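Local coordinates for protein 3-methyladenine DNA glycosylase (Helicobacter pylori, PDB 1PU6) that excises 3-methyladenine and probably related alkylated bases from DNA, the first step of base excision repair, at residues A[83-87]-A[88-92]; A[112-115]-A[116-120]; A[207-210]-A[211-215]. All coordinates share one frame; numbering follows the deposited sequence.

Contact 1 of 3, residues A[83-87]-A[88-92]; sequences CVRPS and GFYNQ
R85 and Y90 lie side by side on the solvent side of a short link between two helices of the HhH-GPD fold, where helix 77-83 ends, a 3-10 turn runs over 85-87 and helix 90-108 begins. The link is a good example of a turn with a firm inner side and a looser outer one. On the inner side, S87 N donates to V84 O at 3.2 Å, closing the 3-10 turn, and the next amide, G88 N, donates to R85 O at 3.1 Å. G88 then turns the chain at positive phi, and F89 takes the N-cap position of the following helix. V84 is buried against L39, and its CG2 approaches Y90 CB at 3.9 Å. S87 is buried as well, with its hydroxyl hydrogen-bonded to S51 OG of helix 45-57, which ties the turn to the body of the domain.

The outer side is held by softer forces. R85 CG sits over one face of the Y90 ring, 3.7 Å from its centroid and 18° off the normal, a CH-pi contact displaced toward the ring's rim. Y90 brings its ring there with CG placed between its own N and C (chi1 54°). Farther out, the R85 chain bends at chi3, and the guanidinium plane stands 62° from the ring, so the two do not stack and the arginine's charged end remains exposed. Back inside, one water knits the turn together: it accepts from S87 OG and donates both to V84 O and, at 2.8 Å, to G88 O.

Contact 2 of 3, residues A[112-115]-A[116-120]; sequences ENFK and QEVTR. Unlike the reference sequence in segment 116-120: R120 (reference Lys).
F114 and V118 form a local contact, four residues apart, at the C-terminal end of helix 111-117, a short helix on the outside of the domain. V118 is the first residue to leave the helical course, yet its amide still donates to F114 O at 2.9 Å, completing the last turn. Its side chain folds back over the ring: V118 CG1 stands above the centre of one face, CB lies 4.1 Å from the centroid, and CG2 comes to 3.4 Å from F114 CE1, which makes the pair tightly packed. F114 has CG anti to its N (chi1 164°), which swings the ring forward beneath the valine.

The turn also illustrates how a helix is handed on to a helix-hairpin-helix unit. T119 OG1 caps W122 N at the start of helix 120-124, which with helix 131-141 forms the hairpin motif of this DNA-repair family; F114 and V118 both rest on L123, and on I137 and L138 respectively.

Polar groups dominate among N113, Q116 and E117. N113 O accepts from E117 N at 2.9 Å and, weakly, from Q116 N, while N113 ND2 is engaged by F108 O and its OD1 lies near E117 CG. Q116 NE2 donates at 2.8 Å to E117 OE1, reaching it on the anti side and 32° out of the carboxylate plane.

Contact 3 of 3, residues A[207-210]-A[211-215]; sequences VEFS and KQKLE
V207 and K211 point the same way from successive turns of the last helix, and the long aliphatic part of the lysine runs alongside the valine. V207 CG1, anti to the backbone N (chi1 175°), comes within 4.1 Å of K211 CE and equally close to CD. K211 CG also passes over V207 O, the same oxygen that accepts K211 N at 2.9 Å. Because the lysine is extended beyond CG, its ammonium group is carried past the valine to a salt bridge with E46 of helix 45-57.

A second pair, F209 and K213, repeats the side-by-side arrangement on a different flank. K213 bends at chi2 and chi4, and its CD comes obliquely to 3.8 Å from F209 CE1. The ring is further positioned by F156 in an edge-to-face contact.

Helix 207-215 closes the chain and packs against helix 151-159 and the loop around L16, L17 and W24; in HhH-GPD glycosylases the two chain ends characteristically share one domain in this way. Y152 touches V207, S210 and K211, while E208 turns off the helix to hydrogen-bond W24 NE1 through OE1.

Q212 lies along the backbone of E208: Q212 CG is 3.5 Å from E208 O, which accepts Q212 N at 3.2 Å. S210 is buried, and its hydroxyl is satisfied by I206 O one turn earlier. Its own carbonyl faces the other way along the helix, where S210 O accepts L214 N at 3.2 Å, and L214 CD2 rests 3.5 Å from that oxygen.

Overall arrangement
All three contacts are local, and all are partly buried, each pairing a few enclosed residues with exposed ones. Contact 1 joins two helices through a turn and relies on backbone bonds and a water; contact 2 is the C-terminal end of a helix, with a valine set over an aromatic face; contact 3 is regular helix, with lysine chains running beside apolar partners. Contacts 2 and 3 lie on opposite sides of the chain's centre, their own centres about 32 Å apart. Contacts 1 and 3, with centres about 25 Å apart, nevertheless share an outside neighbour, helix 45-57, reached through serine hydroxyls in one and through the K211 salt bridge to E46 in the other.

Contact 1 of 3, residues A[83-87]-A[88-92]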
loop_
_atom_site.group_PDB
_atom_site.type_symbol
_atom_site.label_atom_id
_atom_site.label_comp_id
_atom_site.label_asym_id
_atom_site.label_seq_id
_atom_site.Cartn_x
_atom_site.Cartn_y
_atom_site.Cartn_z
ATOM N N CYS A 83 6.836 6.562 -19.207
ATOM C CA CYS A 83 5.484 6.471 -18.650
ATOM C C CYS A 83 5.384 6.889 -17.192
ATOM O O CYS A 83 4.383 7.460 -16.771
ATOM C CB CYS A 83 4.941 5.037 -18.750
ATOM S SG CYS A 83 4.453 4.629 -20.417
ATOM N N VAL A 84 6.415 6.594 -16.403
ATOM C CA VAL A 84 6.324 6.881 -14.966
ATOM C C VAL A 84 6.913 8.255 -14.574
ATOM O O VAL A 84 7.069 8.551 -13.404
ATOM C CB VAL A 84 6.818 5.669 -14.078
ATOM C CG1 VAL A 84 6.021 4.352 -14.462
ATOM C CG2 VAL A 84 8.378 5.432 -14.187
ATOM N N ARG A 85 7.291 9.068 -15.557
ATOM C CA ARG A 85 7.783 10.401 -15.254
ATOM C C ARG A 85 6.967 11.201 -14.217
ATOM O O ARG A 85 7.561 11.895 -13.377
ATOM C CB ARG A 85 7.885 11.205 -16.580
ATOM C CG ARG A 85 9.239 11.568 -16.930
ATOM C CD ARG A 85 9.313 12.528 -18.152
ATOM N NE ARG A 85 9.781 13.900 -17.871
ATOM C CZ ARG A 85 9.745 14.921 -18.795
ATOM N NH1 ARG A 85 9.239 14.758 -20.032
ATOM N NH2 ARG A 85 10.214 16.137 -18.485
ATOM N N PRO A 86 5.620 11.190 -14.272
ATOM C CA PRO A 86 4.841 12.018 -13.346
ATOM C C PRO A 86 5.050 11.765 -11.851
ATOM O O PRO A 86 4.951 12.739 -11.086
ATOM C CB PRO A 86 3.385 11.730 -13.727
ATOM C CG PRO A 86 3.397 11.254 -15.098
ATOM C CD PRO A 86 4.764 10.523 -15.263
ATOM N N SER A 87 5.392 10.540 -11.470
ATOM C CA SER A 87 5.599 10.184 -10.063
ATOM C C SER A 87 7.059 10.292 -9.606
ATOM O O SER A 87 7.391 9.903 -8.475
ATOM C CB SER A 87 4.952 8.794 -9.690
ATOM O OG SER A 87 5.283 7.779 -10.627
ATOM N N GLY A 88 7.899 10.878 -10.457
ATOM C CA GLY A 88 9.256 11.274 -10.081
ATOM C C GLY A 88 10.235 10.126 -9.956
ATOM O O GLY A 88 9.847 8.930 -9.951
ATOM N N PHE A 89 11.527 10.464 -9.807
ATOM C CA PHE A 89 12.536 9.431 -9.614
ATOM C C PHE A 89 12.371 8.305 -10.596
ATOM O O PHE A 89 12.440 7.121 -10.209
ATOM C CB PHE A 89 12.507 8.895 -8.171
ATOM C CG PHE A 89 12.409 9.975 -7.159
ATOM C CD1 PHE A 89 11.186 10.235 -6.500
ATOM C CD2 PHE A 89 13.491 10.841 -6.948
ATOM C CE1 PHE A 89 11.096 11.292 -5.601
ATOM C CE2 PHE A 89 13.396 11.890 -6.033
ATOM C CZ PHE A 89 12.208 12.119 -5.360
ATOM N N TYR A 90 12.175 8.687 -11.860
ATOM C CA TYR A 90 11.605 7.767 -12.844
ATOM C C TYR A 90 12.630 6.753 -13.352
ATOM O O TYR A 90 12.249 5.628 -13.652
ATOM C CB TYR A 90 10.836 8.485 -13.969
ATOM C CG TYR A 90 11.674 9.541 -14.668
ATOM C CD1 TYR A 90 12.545 9.188 -15.690
ATOM C CD2 TYR A 90 11.554 10.883 -14.299
ATOM C CE1 TYR A 90 13.315 10.134 -16.341
ATOM C CE2 TYR A 90 12.331 11.846 -14.940
ATOM C CZ TYR A 90 13.203 11.458 -15.967
ATOM O OH TYR A 90 13.987 12.415 -16.656
ATOM N N ASN A 91 13.912 7.098 -13.373
ATOM C CA ASN A 91 14.924 6.090 -13.703
ATOM C C ASN A 91 15.028 5.034 -12.573
ATOM O O ASN A 91 15.035 3.796 -12.846
ATOM C CB ASN A 91 16.308 6.746 -13.997
ATOM C CG ASN A 91 16.280 7.554 -15.269
ATOM O OD1 ASN A 91 16.272 6.996 -16.373
ATOM N ND2 ASN A 91 16.268 8.901 -15.140
ATOM N N GLN A 92 15.065 5.484 -11.329
ATOM C CA GLN A 92 15.178 4.490 -10.215
ATOM C C GLN A 92 13.904 3.620 -10.175
ATOM O O GLN A 92 13.978 2.383 -9.945
ATOM C CB GLN A 92 15.302 5.178 -8.889
ATOM C CG GLN A 92 16.720 5.775 -8.736
ATOM C CD GLN A 92 16.793 6.704 -7.555
ATOM O OE1 GLN A 92 17.212 6.264 -6.455
ATOM N NE2 GLN A 92 16.416 7.996 -7.749
HETATM O O HOH W 1 7.812 7.378 -11.097
#

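Contact 2 of 3, residues A[112-115]-A[116-120]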
loop_
_atom_site.group_PDB
_atom_site.type_symbol
_atom_site.label_atom_id
_atom_site.label_comp_id
_atom_site.label_asym_id
_atom_site.label_seq_id
_atom_site.Cartn_x
_atom_site.Cartn_y
_atom_site.Cartn_z
ATOM N N GLU A 112 -0.439 -15.043 -8.887
ATOM C CA GLU A 112 -1.349 -15.723 -7.958
ATOM C C GLU A 112 -0.580 -16.435 -6.837
ATOM O O GLU A 112 -0.942 -16.320 -5.664
ATOM C CB GLU A 112 -2.205 -16.770 -8.709
ATOM C CG GLU A 112 -3.180 -17.530 -7.806
ATOM C CD GLU A 112 -4.311 -18.199 -8.591
ATOM O OE1 GLU A 112 -4.264 -18.177 -9.849
ATOM O OE2 GLU A 112 -5.243 -18.760 -7.956
ATOM N N ASN A 113 0.472 -17.180 -7.190
ATOM C CA ASN A 113 1.254 -17.854 -6.157
ATOM C C ASN A 113 2.007 -16.872 -5.288
ATOM O O ASN A 113 2.112 -17.084 -4.061
ATOM C CB ASN A 113 2.214 -18.872 -6.785
ATOM C CG ASN A 113 2.818 -19.817 -5.767
ATOM O OD1 ASN A 113 2.089 -20.475 -4.957
ATOM N ND2 ASN A 113 4.155 -19.927 -5.796
ATOM N N PHE A 114 2.506 -15.795 -5.897
ATOM C CA PHE A 114 3.184 -14.730 -5.138
ATOM C C PHE A 114 2.280 -14.225 -4.005
ATOM O O PHE A 114 2.729 -14.038 -2.871
ATOM C CB PHE A 114 3.549 -13.562 -6.124
ATOM C CG PHE A 114 3.913 -12.241 -5.461
ATOM C CD1 PHE A 114 5.233 -11.951 -5.039
ATOM C CD2 PHE A 114 2.944 -11.219 -5.370
ATOM C CE1 PHE A 114 5.561 -10.678 -4.480
ATOM C CE2 PHE A 114 3.242 -9.961 -4.789
ATOM C CZ PHE A 114 4.552 -9.678 -4.376
ATOM N N LYS A 115 1.004 -13.962 -4.306
ATOM C CA LYS A 115 0.147 -13.370 -3.301
ATOM C C LYS A 115 0.005 -14.328 -2.119
ATOM O O LYS A 115 -0.147 -13.879 -1.010
ATOM C CB LYS A 115 -1.267 -13.055 -3.849
ATOM C CG LYS A 115 -1.327 -11.895 -4.822
ATOM C CD LYS A 115 -2.776 -11.534 -5.240
ATOM C CE LYS A 115 -3.229 -12.312 -6.400
ATOM N NZ LYS A 115 -4.692 -12.000 -6.734
ATOM N N GLN A 116 0.057 -15.642 -2.371
ATOM C CA GLN A 116 -0.019 -16.624 -1.299
ATOM C C GLN A 116 1.264 -16.777 -0.503
ATOM O O GLN A 116 1.192 -16.905 0.727
ATOM C CB GLN A 116 -0.467 -17.979 -1.845
ATOM C CG GLN A 116 -0.678 -19.079 -0.818
ATOM C CD GLN A 116 -1.062 -20.416 -1.472
ATOM O OE1 GLN A 116 -2.118 -20.518 -2.111
ATOM N NE2 GLN A 116 -0.199 -21.435 -1.330
ATOM N N GLU A 117 2.432 -16.747 -1.154
ATOM C CA GLU A 117 3.679 -17.179 -0.521
ATOM C C GLU A 117 4.677 -16.089 -0.167
ATOM O O GLU A 117 5.647 -16.375 0.589
ATOM C CB GLU A 117 4.380 -18.215 -1.396
ATOM C CG GLU A 117 3.544 -19.467 -1.719
ATOM C CD GLU A 117 3.381 -20.427 -0.542
ATOM O OE1 GLU A 117 2.517 -21.332 -0.649
ATOM O OE2 GLU A 117 4.141 -20.298 0.479
ATOM N N VAL A 118 4.494 -14.868 -0.706
ATOM C CA VAL A 118 5.460 -13.805 -0.448
ATOM C C VAL A 118 5.586 -13.479 1.062
ATOM O O VAL A 118 4.606 -13.577 1.817
ATOM C CB VAL A 118 5.137 -12.533 -1.288
ATOM C CG1 VAL A 118 3.879 -11.905 -0.840
ATOM C CG2 VAL A 118 6.341 -11.556 -1.297
ATOM N N THR A 119 6.812 -13.137 1.474
ATOM C CA THR A 119 7.074 -12.638 2.816
ATOM C C THR A 119 7.605 -11.205 2.760
ATOM O O THR A 119 8.166 -10.754 1.723
ATOM C CB THR A 119 8.099 -13.463 3.574
ATOM O OG1 THR A 119 9.360 -13.403 2.886
ATOM C CG2 THR A 119 7.724 -14.906 3.617
ATOM N N ARG A 120 7.438 -10.484 3.854
ATOM C CA ARG A 120 7.977 -9.132 3.925
ATOM C C ARG A 120 9.504 -9.103 3.624
ATOM O O ARG A 120 9.981 -8.201 2.907
ATOM C CB ARG A 120 7.707 -8.575 5.304
ATOM C CG ARG A 120 8.070 -7.114 5.379
ATOM C CD ARG A 120 8.311 -6.691 6.765
ATOM N NE ARG A 120 7.894 -5.309 7.017
ATOM C CZ ARG A 120 8.395 -4.530 7.964
ATOM N NH1 ARG A 120 9.439 -4.941 8.732
ATOM N NH2 ARG A 120 7.843 -3.306 8.152
#

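Contact 3 of 3, residues A[207-210]-A[211-215]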
loop_
_atom_site.group_PDB
_atom_site.type_symbol
_atom_site.label_atom_id
_atom_site.label_comp_id
_atom_site.label_asym_id
_atom_site.label_seq_id
_atom_site.Cartn_x
_atom_site.Cartn_y
_atom_site.Cartn_z
ATOM N N VAL A 207 -4.593 8.359 6.536
ATOM C CA VAL A 207 -4.205 9.185 5.383
ATOM C C VAL A 207 -5.263 10.234 5.016
ATOM O O VAL A 207 -4.931 11.428 4.780
ATOM C CB VAL A 207 -3.861 8.308 4.160
ATOM C CG1 VAL A 207 -3.569 9.236 2.921
ATOM C CG2 VAL A 207 -2.674 7.384 4.542
ATOM N N GLU A 208 -6.539 9.842 4.971
ATOM C CA GLU A 208 -7.596 10.811 4.600
ATOM C C GLU A 208 -7.684 11.921 5.606
ATOM O O GLU A 208 -7.762 13.114 5.208
ATOM C CB GLU A 208 -8.949 10.131 4.415
ATOM C CG GLU A 208 -8.941 9.131 3.254
ATOM C CD GLU A 208 -8.728 9.754 1.863
ATOM O OE1 GLU A 208 -8.501 8.916 0.911
ATOM O OE2 GLU A 208 -8.797 11.026 1.690
ATOM N N PHE A 209 -7.600 11.559 6.905
ATOM C CA PHE A 209 -7.588 12.568 7.969
ATOM C C PHE A 209 -6.420 13.556 7.768
ATOM O O PHE A 209 -6.615 14.793 7.850
ATOM C CB PHE A 209 -7.576 11.863 9.340
ATOM C CG PHE A 209 -7.536 12.791 10.486
ATOM C CD1 PHE A 209 -6.331 13.403 10.902
ATOM C CD2 PHE A 209 -8.708 13.048 11.179
ATOM C CE1 PHE A 209 -6.330 14.282 11.974
ATOM C CE2 PHE A 209 -8.725 13.902 12.262
ATOM C CZ PHE A 209 -7.528 14.528 12.668
ATOM N N SER A 210 -5.238 13.026 7.449
ATOM C CA SER A 210 -4.036 13.873 7.328
ATOM C C SER A 210 -4.027 14.786 6.091
ATOM O O SER A 210 -3.577 15.961 6.163
ATOM C CB SER A 210 -2.799 12.979 7.378
ATOM O OG SER A 210 -2.821 12.218 8.567
ATOM N N LYS A 211 -4.523 14.288 4.957
ATOM C CA LYS A 211 -4.563 15.101 3.708
ATOM C C LYS A 211 -5.504 16.255 3.828
ATOM O O LYS A 211 -5.234 17.356 3.292
ATOM C CB LYS A 211 -5.017 14.275 2.503
ATOM C CG LYS A 211 -3.981 13.313 2.084
ATOM C CD LYS A 211 -4.345 12.651 0.789
ATOM C CE LYS A 211 -3.094 12.150 0.103
ATOM N NZ LYS A 211 -3.488 11.328 -1.079
ATOM N N GLN A 212 -6.629 16.021 4.488
ATOM C CA GLN A 212 -7.589 17.103 4.738
ATOM C C GLN A 212 -7.052 18.144 5.707
ATOM O O GLN A 212 -7.273 19.359 5.533
ATOM C CB GLN A 212 -8.883 16.533 5.300
ATOM C CG GLN A 212 -9.691 15.841 4.234
ATOM C CD GLN A 212 -10.913 15.134 4.783
ATOM O OE1 GLN A 212 -11.191 13.984 4.409
ATOM N NE2 GLN A 212 -11.646 15.807 5.671
ATOM N N LYS A 213 -6.378 17.683 6.760
ATOM C CA LYS A 213 -5.769 18.616 7.700
ATOM C C LYS A 213 -4.889 19.612 6.912
ATOM O O LYS A 213 -4.896 20.808 7.200
ATOM C CB LYS A 213 -4.971 17.874 8.771
ATOM C CG LYS A 213 -4.855 18.642 10.099
ATOM C CD LYS A 213 -5.614 17.973 11.248
ATOM C CE LYS A 213 -5.374 18.682 12.618
ATOM N NZ LYS A 213 -4.814 17.748 13.697
ATOM N N LEU A 214 -4.168 19.119 5.904
ATOM C CA LEU A 214 -3.259 19.984 5.112
ATOM C C LEU A 214 -3.965 20.946 4.130
ATOM O O LEU A 214 -3.649 22.150 4.112
ATOM C CB LEU A 214 -2.166 19.147 4.417
ATOM C CG LEU A 214 -0.874 18.801 5.211
ATOM C CD1 LEU A 214 -0.838 19.284 6.700
ATOM C CD2 LEU A 214 -0.537 17.311 5.118
ATOM N N GLU A 215 -4.919 20.433 3.347
ATOM C CA GLU A 215 -5.704 21.252 2.403
ATOM C C GLU A 215 -6.550 22.351 3.093
ATOM O O GLU A 215 -6.713 23.472 2.560
ATOM C CB GLU A 215 -6.588 20.356 1.519
ATOM C CG GLU A 215 -7.179 21.078 0.310
#